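Local coordinates for uncharacterized protein VP1736 (Vibrio parahaemolyticus, PDB 3LXQ) that is of unknown function but belongs to the sulfatase family of the alkaline phosphatase clan, with an alpha/beta fold built around a mixed sheet, at residues K157-F162 and F186-T191; G173-F178 and E232-G237. All coordinates share one frame; numbering follows the deposited sequence.

Interaction 1 (K157-F162 and F186-T191); sequences KSQTGF and FDNMKT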
loop_
_atom_site.group_PDB
_atom_site.type_symbol
_atom_site.label_atom_id
_atom_site.label_comp_id
_atom_site.label_asym_id
_atom_site.label_seq_id
_atom_site.Cartn_x
_atom_site.Cartn_y
_atom_site.Cartn_z
ATOM N N LYS A 157 3.888 -1.485 -20.823
ATOM C CA LYS A 157 5.128 -2.245 -20.616
ATOM C C LYS A 157 5.120 -3.107 -19.348
ATOM O O LYS A 157 5.839 -4.101 -19.269
ATOM C CB LYS A 157 6.347 -1.317 -20.625
ATOM C CG LYS A 157 6.627 -0.683 -21.989
ATOM C CD LYS A 157 7.747 0.349 -21.923
ATOM C CE LYS A 157 9.126 -0.288 -22.028
ATOM N NZ LYS A 157 10.186 0.749 -21.875
ATOM N N SER A 158 4.305 -2.725 -18.365
ATOM C CA SER A 158 4.238 -3.444 -17.086
ATOM C C SER A 158 3.177 -4.549 -17.022
ATOM O O SER A 158 2.877 -5.069 -15.935
ATOM C CB SER A 158 4.043 -2.457 -15.940
ATOM O OG SER A 158 3.400 -1.265 -16.368
ATOM N N GLN A 159 2.617 -4.915 -18.180
ATOM C CA GLN A 159 1.508 -5.877 -18.220
ATOM C C GLN A 159 1.969 -7.328 -18.085
ATOM O O GLN A 159 1.173 -8.223 -17.768
ATOM C CB GLN A 159 0.649 -5.679 -19.475
ATOM C CG GLN A 159 -0.084 -4.340 -19.508
ATOM C CD GLN A 159 -0.836 -4.051 -18.213
ATOM O OE1 GLN A 159 -0.477 -3.144 -17.457
ATOM N NE2 GLN A 159 -1.881 -4.832 -17.948
ATOM N N THR A 160 3.259 -7.551 -18.308
ATOM C CA THR A 160 3.844 -8.885 -18.234
ATOM C C THR A 160 5.282 -8.795 -17.743
ATOM O O THR A 160 6.009 -7.863 -18.093
ATOM C CB THR A 160 3.776 -9.614 -19.606
ATOM O OG1 THR A 160 4.398 -10.901 -19.509
ATOM C CG2 THR A 160 4.463 -8.798 -20.704
ATOM N N GLY A 161 5.682 -9.774 -16.935
ATOM C CA GLY A 161 7.036 -9.831 -16.396
ATOM C C GLY A 161 7.536 -8.598 -15.646
ATOM O O GLY A 161 8.732 -8.346 -15.600
ATOM N N PHE A 162 6.631 -7.820 -15.064
ATOM C CA PHE A 162 7.032 -6.728 -14.171
ATOM C C PHE A 162 7.244 -7.346 -12.793
ATOM O O PHE A 162 6.632 -8.371 -12.467
ATOM C CB PHE A 162 5.947 -5.652 -14.132
ATOM C CG PHE A 162 6.405 -4.309 -13.590
ATOM C CD1 PHE A 162 7.139 -3.432 -14.384
ATOM C CD2 PHE A 162 6.046 -3.905 -12.301
ATOM C CE1 PHE A 162 7.532 -2.197 -13.903
ATOM C CE2 PHE A 162 6.452 -2.678 -11.796
ATOM C CZ PHE A 162 7.189 -1.808 -12.601
ATOM N N PHE A 186 -12.023 -4.167 -14.014
ATOM C CA PHE A 186 -12.076 -2.750 -13.666
ATOM C C PHE A 186 -10.674 -2.223 -13.325
ATOM O O PHE A 186 -9.873 -2.930 -12.706
ATOM C CB PHE A 186 -13.043 -2.546 -12.492
ATOM C CG PHE A 186 -13.098 -1.133 -11.985
ATOM C CD1 PHE A 186 -13.704 -0.131 -12.739
ATOM C CD2 PHE A 186 -12.536 -0.803 -10.752
ATOM C CE1 PHE A 186 -13.747 1.190 -12.270
ATOM C CE2 PHE A 186 -12.575 0.511 -10.276
ATOM C CZ PHE A 186 -13.178 1.504 -11.031
ATOM N N ASP A 187 -10.369 -0.999 -13.752
ATOM C CA ASP A 187 -9.021 -0.421 -13.597
ATOM C C ASP A 187 -7.901 -1.341 -14.113
ATOM O O ASP A 187 -6.755 -1.250 -13.660
ATOM C CB ASP A 187 -8.740 -0.058 -12.131
ATOM C CG ASP A 187 -9.180 1.354 -11.764
ATOM O OD1 ASP A 187 -9.431 2.195 -12.661
ATOM O OD2 ASP A 187 -9.266 1.628 -10.548
ATOM N N ASN A 188 -8.231 -2.241 -15.035
ATOM C CA ASN A 188 -7.229 -3.121 -15.653
ATOM C C ASN A 188 -6.563 -4.121 -14.672
ATOM O O ASN A 188 -5.529 -4.718 -14.981
ATOM C CB ASN A 188 -6.170 -2.254 -16.363
ATOM C CG ASN A 188 -5.366 -3.025 -17.385
ATOM O OD1 ASN A 188 -4.145 -2.890 -17.451
ATOM N ND2 ASN A 188 -6.044 -3.851 -18.178
HETATM N N MSE A 189 -7.162 -4.308 -13.499
HETATM C CA MSE A 189 -6.543 -5.123 -12.449
HETATM C C MSE A 189 -6.327 -6.575 -12.871
HETATM O O MSE A 189 -5.202 -7.076 -12.802
HETATM C CB MSE A 189 -7.343 -5.050 -11.154
HETATM C CG MSE A 189 -7.353 -3.663 -10.543
HETATM SE SE MSE A 189 -8.434 -3.569 -8.930
HETATM C CE MSE A 189 -10.121 -4.283 -9.650
ATOM N N LYS A 190 -7.390 -7.233 -13.336
ATOM C CA LYS A 190 -7.323 -8.650 -13.700
ATOM C C LYS A 190 -6.186 -8.944 -14.671
ATOM O O LYS A 190 -5.471 -9.924 -14.512
ATOM C CB LYS A 190 -8.644 -9.133 -14.311
ATOM C CG LYS A 190 -8.762 -10.647 -14.353
ATOM C CD LYS A 190 -9.475 -11.131 -15.578
ATOM C CE LYS A 190 -10.701 -11.928 -15.192
ATOM N NZ LYS A 190 -11.755 -11.005 -14.669
ATOM N N THR A 191 -6.047 -8.093 -15.682
ATOM C CA THR A 191 -5.022 -8.246 -16.708
ATOM C C THR A 191 -3.627 -8.051 -16.125
ATOM O O THR A 191 -2.727 -8.846 -16.373
ATOM C CB THR A 191 -5.276 -7.285 -17.903
ATOM O OG1 THR A 191 -6.540 -7.604 -18.498
ATOM C CG2 THR A 191 -4.188 -7.409 -18.972
#

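Interaction 2 (G173-F178 and E232-G237); sequences GYHTQF and ERLSKG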
loop_
_atom_site.group_PDB
_atom_site.type_symbol
_atom_site.label_atom_id
_atom_site.label_comp_id
_atom_site.label_asym_id
_atom_site.label_seq_id
_atom_site.Cartn_x
_atom_site.Cartn_y
_atom_site.Cartn_z
ATOM N N GLY A 173 6.852 -21.079 -4.493
ATOM C CA GLY A 173 5.948 -22.184 -4.126
ATOM C C GLY A 173 4.617 -21.805 -3.482
ATOM O O GLY A 173 3.911 -22.675 -2.960
ATOM N N TYR A 174 4.276 -20.513 -3.511
ATOM C CA TYR A 174 3.001 -20.015 -2.980
ATOM C C TYR A 174 1.860 -20.078 -4.002
ATOM O O TYR A 174 2.072 -19.893 -5.210
ATOM C CB TYR A 174 3.126 -18.544 -2.540
ATOM C CG TYR A 174 3.697 -18.280 -1.154
ATOM C CD1 TYR A 174 5.021 -18.603 -0.839
ATOM C CD2 TYR A 174 2.922 -17.645 -0.175
ATOM C CE1 TYR A 174 5.549 -18.321 0.435
ATOM C CE2 TYR A 174 3.436 -17.367 1.093
ATOM C CZ TYR A 174 4.744 -17.704 1.387
ATOM O OH TYR A 174 5.235 -17.455 2.640
ATOM N N HIS A 175 0.647 -20.314 -3.508
ATOM C CA HIS A 175 -0.535 -20.033 -4.291
ATOM C C HIS A 175 -0.799 -18.546 -4.134
ATOM O O HIS A 175 -0.695 -18.012 -3.033
ATOM C CB HIS A 175 -1.738 -20.820 -3.792
ATOM C CG HIS A 175 -2.963 -20.618 -4.627
ATOM N ND1 HIS A 175 -3.239 -21.384 -5.742
ATOM C CD2 HIS A 175 -3.975 -19.726 -4.521
ATOM C CE1 HIS A 175 -4.375 -20.976 -6.277
ATOM N NE2 HIS A 175 -4.840 -19.967 -5.558
ATOM N N THR A 176 -1.125 -17.874 -5.232
ATOM C CA THR A 176 -1.353 -16.419 -5.182
ATOM C C THR A 176 -2.727 -16.058 -5.733
ATOM O O THR A 176 -3.151 -16.579 -6.771
ATOM C CB THR A 176 -0.245 -15.641 -5.912
ATOM O OG1 THR A 176 -0.100 -16.146 -7.248
ATOM C CG2 THR A 176 1.080 -15.786 -5.170
ATOM N N GLN A 177 -3.429 -15.176 -5.025
ATOM C CA GLN A 177 -4.800 -14.836 -5.389
ATOM C C GLN A 177 -5.140 -13.389 -5.104
ATOM O O GLN A 177 -4.467 -12.720 -4.328
ATOM C CB GLN A 177 -5.813 -15.756 -4.691
ATOM C CG GLN A 177 -5.838 -15.620 -3.175
ATOM C CD GLN A 177 -7.011 -16.328 -2.523
ATOM O OE1 GLN A 177 -7.650 -17.199 -3.123
ATOM N NE2 GLN A 177 -7.303 -15.955 -1.281
ATOM N N PHE A 178 -6.204 -12.931 -5.755
ATOM C CA PHE A 178 -6.768 -11.616 -5.557
ATOM C C PHE A 178 -8.242 -11.837 -5.270
ATOM O O PHE A 178 -8.914 -12.501 -6.031
ATOM C CB PHE A 178 -6.587 -10.804 -6.836
ATOM C CG PHE A 178 -7.319 -9.482 -6.847
ATOM C CD1 PHE A 178 -7.131 -8.539 -5.834
ATOM C CD2 PHE A 178 -8.163 -9.164 -7.908
ATOM C CE1 PHE A 178 -7.798 -7.301 -5.861
ATOM C CE2 PHE A 178 -8.825 -7.935 -7.951
ATOM C CZ PHE A 178 -8.639 -6.998 -6.924
ATOM N N GLU A 232 -9.653 -20.581 4.889
ATOM C CA GLU A 232 -9.883 -21.862 5.577
ATOM C C GLU A 232 -9.827 -23.036 4.606
ATOM O O GLU A 232 -9.545 -24.172 5.005
ATOM C CB GLU A 232 -11.201 -21.858 6.347
ATOM C CG GLU A 232 -11.080 -22.492 7.738
ATOM C CD GLU A 232 -11.596 -21.568 8.831
ATOM O OE1 GLU A 232 -12.301 -20.573 8.518
ATOM O OE2 GLU A 232 -11.284 -21.825 10.007
ATOM N N ARG A 233 -10.096 -22.739 3.337
ATOM C CA ARG A 233 -9.934 -23.680 2.236
ATOM C C ARG A 233 -8.453 -23.907 1.950
ATOM O O ARG A 233 -7.972 -25.041 2.042
ATOM C CB ARG A 233 -10.649 -23.161 0.980
ATOM C CG ARG A 233 -10.740 -24.156 -0.188
ATOM C CD ARG A 233 -9.362 -24.417 -0.825
ATOM N NE ARG A 233 -9.315 -24.203 -2.273
ATOM C CZ ARG A 233 -9.852 -23.167 -2.911
ATOM N NH1 ARG A 233 -9.736 -23.077 -4.226
ATOM N NH2 ARG A 233 -10.488 -22.214 -2.243
ATOM N N LEU A 234 -7.736 -22.832 1.615
ATOM C CA LEU A 234 -6.314 -22.923 1.256
ATOM C C LEU A 234 -5.449 -23.522 2.376
ATOM O O LEU A 234 -4.465 -24.220 2.106
ATOM C CB LEU A 234 -5.763 -21.561 0.804
ATOM C CG LEU A 234 -6.214 -21.018 -0.563
ATOM C CD1 LEU A 234 -6.015 -19.496 -0.661
ATOM C CD2 LEU A 234 -5.533 -21.744 -1.737
ATOM N N SER A 235 -5.842 -23.275 3.624
ATOM C CA SER A 235 -5.089 -23.743 4.788
ATOM C C SER A 235 -5.184 -25.256 4.969
ATOM O O SER A 235 -4.355 -25.847 5.660
ATOM C CB SER A 235 -5.554 -23.027 6.060
ATOM O OG SER A 235 -6.902 -23.359 6.374
ATOM N N LYS A 236 -6.195 -25.873 4.358
ATOM C CA LYS A 236 -6.287 -27.337 4.306
ATOM C C LYS A 236 -5.279 -27.896 3.297
ATOM O O LYS A 236 -4.821 -29.028 3.441
ATOM C CB LYS A 236 -7.712 -27.796 3.965
ATOM N N GLY A 237 -4.930 -27.089 2.291
ATOM C CA GLY A 237 -3.972 -27.479 1.250
ATOM C C GLY A 237 -2.537 -27.444 1.742
ATOM O O GLY A 237 -2.274 -26.990 2.861
#

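Interaction 1 (K157-F162 and F186-T191)
Gln159 and Thr191 bring the two backbones nearest each other, with 7.1 Å between their CA atoms, so the gap is bridged by side chains alone. Segment 157-162 is a loop. Segment 186-191 turns into the start of helix 189-195, where Met189 N bonds to Phe186 O. Gln159 carries the contact. Its CG lies beside the backbone N and the chain bends at the next torsion (chi2 -50°), which carries the amide over to the helix start. Asn188 comes from the opposite direction, its amide carried out toward Gln159 by a chi1 of -161° that sets CG anti to the backbone N. The two amides approach closely, with 3.0 Å between the atoms modelled as Gln159 NE2 and Asn188 OD1, and their planes are 30° apart. Thr191 adds a methyl from the first turn of the helix. Its CG2 meets the amide end of Gln159, 3.6 Å from the atom modelled as NE2, and the two side chains cross obliquely.

Asn188 holds the N-cap position without a capping bond from its side chain, and its amide lies against that of Gln159. Both segments have other partners nearby. Ser158 O and Phe162 N bond to the side chain of Asn196, and Asp187 and Lys190 form salt bridges with Lys154 and Glu203.

The contact is small, burying 129 Å² in all, and lies at the protein surface. It joins a loop to a helix start through uncharged groups, two amides and a methyl, while the charged groups of 186-191 bond elsewhere.

Interaction 2 (G173-F178 and E232-G237)
Leu234 is the knot of this contact, and its two methyl groups do different work. CD2 sits over one face of the His175 ring, 4.2 Å from the ring centroid and 27° off the normal, a CH-pi contact. The two side chains cross at about a right angle. A chi1 of -177° carries the imidazole out toward Leu234, and a chi2 of 88° sets its turn. CD1 meets the amide end of Gln177, which comes from the opposite direction; Leu234 CD1 to Gln177 CD is 3.8 Å. Gln177 is buried, and this is the tight side.

Beyond Leu234 the contact loosens. A type I turn runs from Leu234 to Gly237, closed by Gly237 N to Leu234 O at 2.9 Å. Lys236 and Gly237 are exposed and do not touch the strand. Arg233 also stays clear of segment 173-178 and pairs with Glu230.

Strand 175-180 lies in the mixed sheet, parallel to strands 200-202 and 241-246. Helix 220-234 packs its C-terminal end against the strand's start. Leu234 also touches Phe241, so it rests on two neighbouring strands, while Gln200 of strand 200-202 meets both His175 and Arg233.

Overall arrangement
Both interactions lie in the sulfatase-family part of the chain. Their segments alternate along it: 157-162, 173-178, 186-191, 232-237. Strand 175-180 is followed, after a loop, by helix 189-195, so interaction 2 uses the strand and interaction 1 the helix that comes next. Their centres are 22 Å apart, yet they touch where selenomethionine Met189 SE lies 4.0 Å from Phe178 CZ. The side chain of Met189 starts away from segment 157-162 and packs on the sheet. Interaction 1 is a surface meeting of amides and a methyl. Interaction 2 is a partly buried one in which leucine methyls meet an imidazole face and an amide. Their centres lie about 17 and 21 Å from the centre of the chain, respectively.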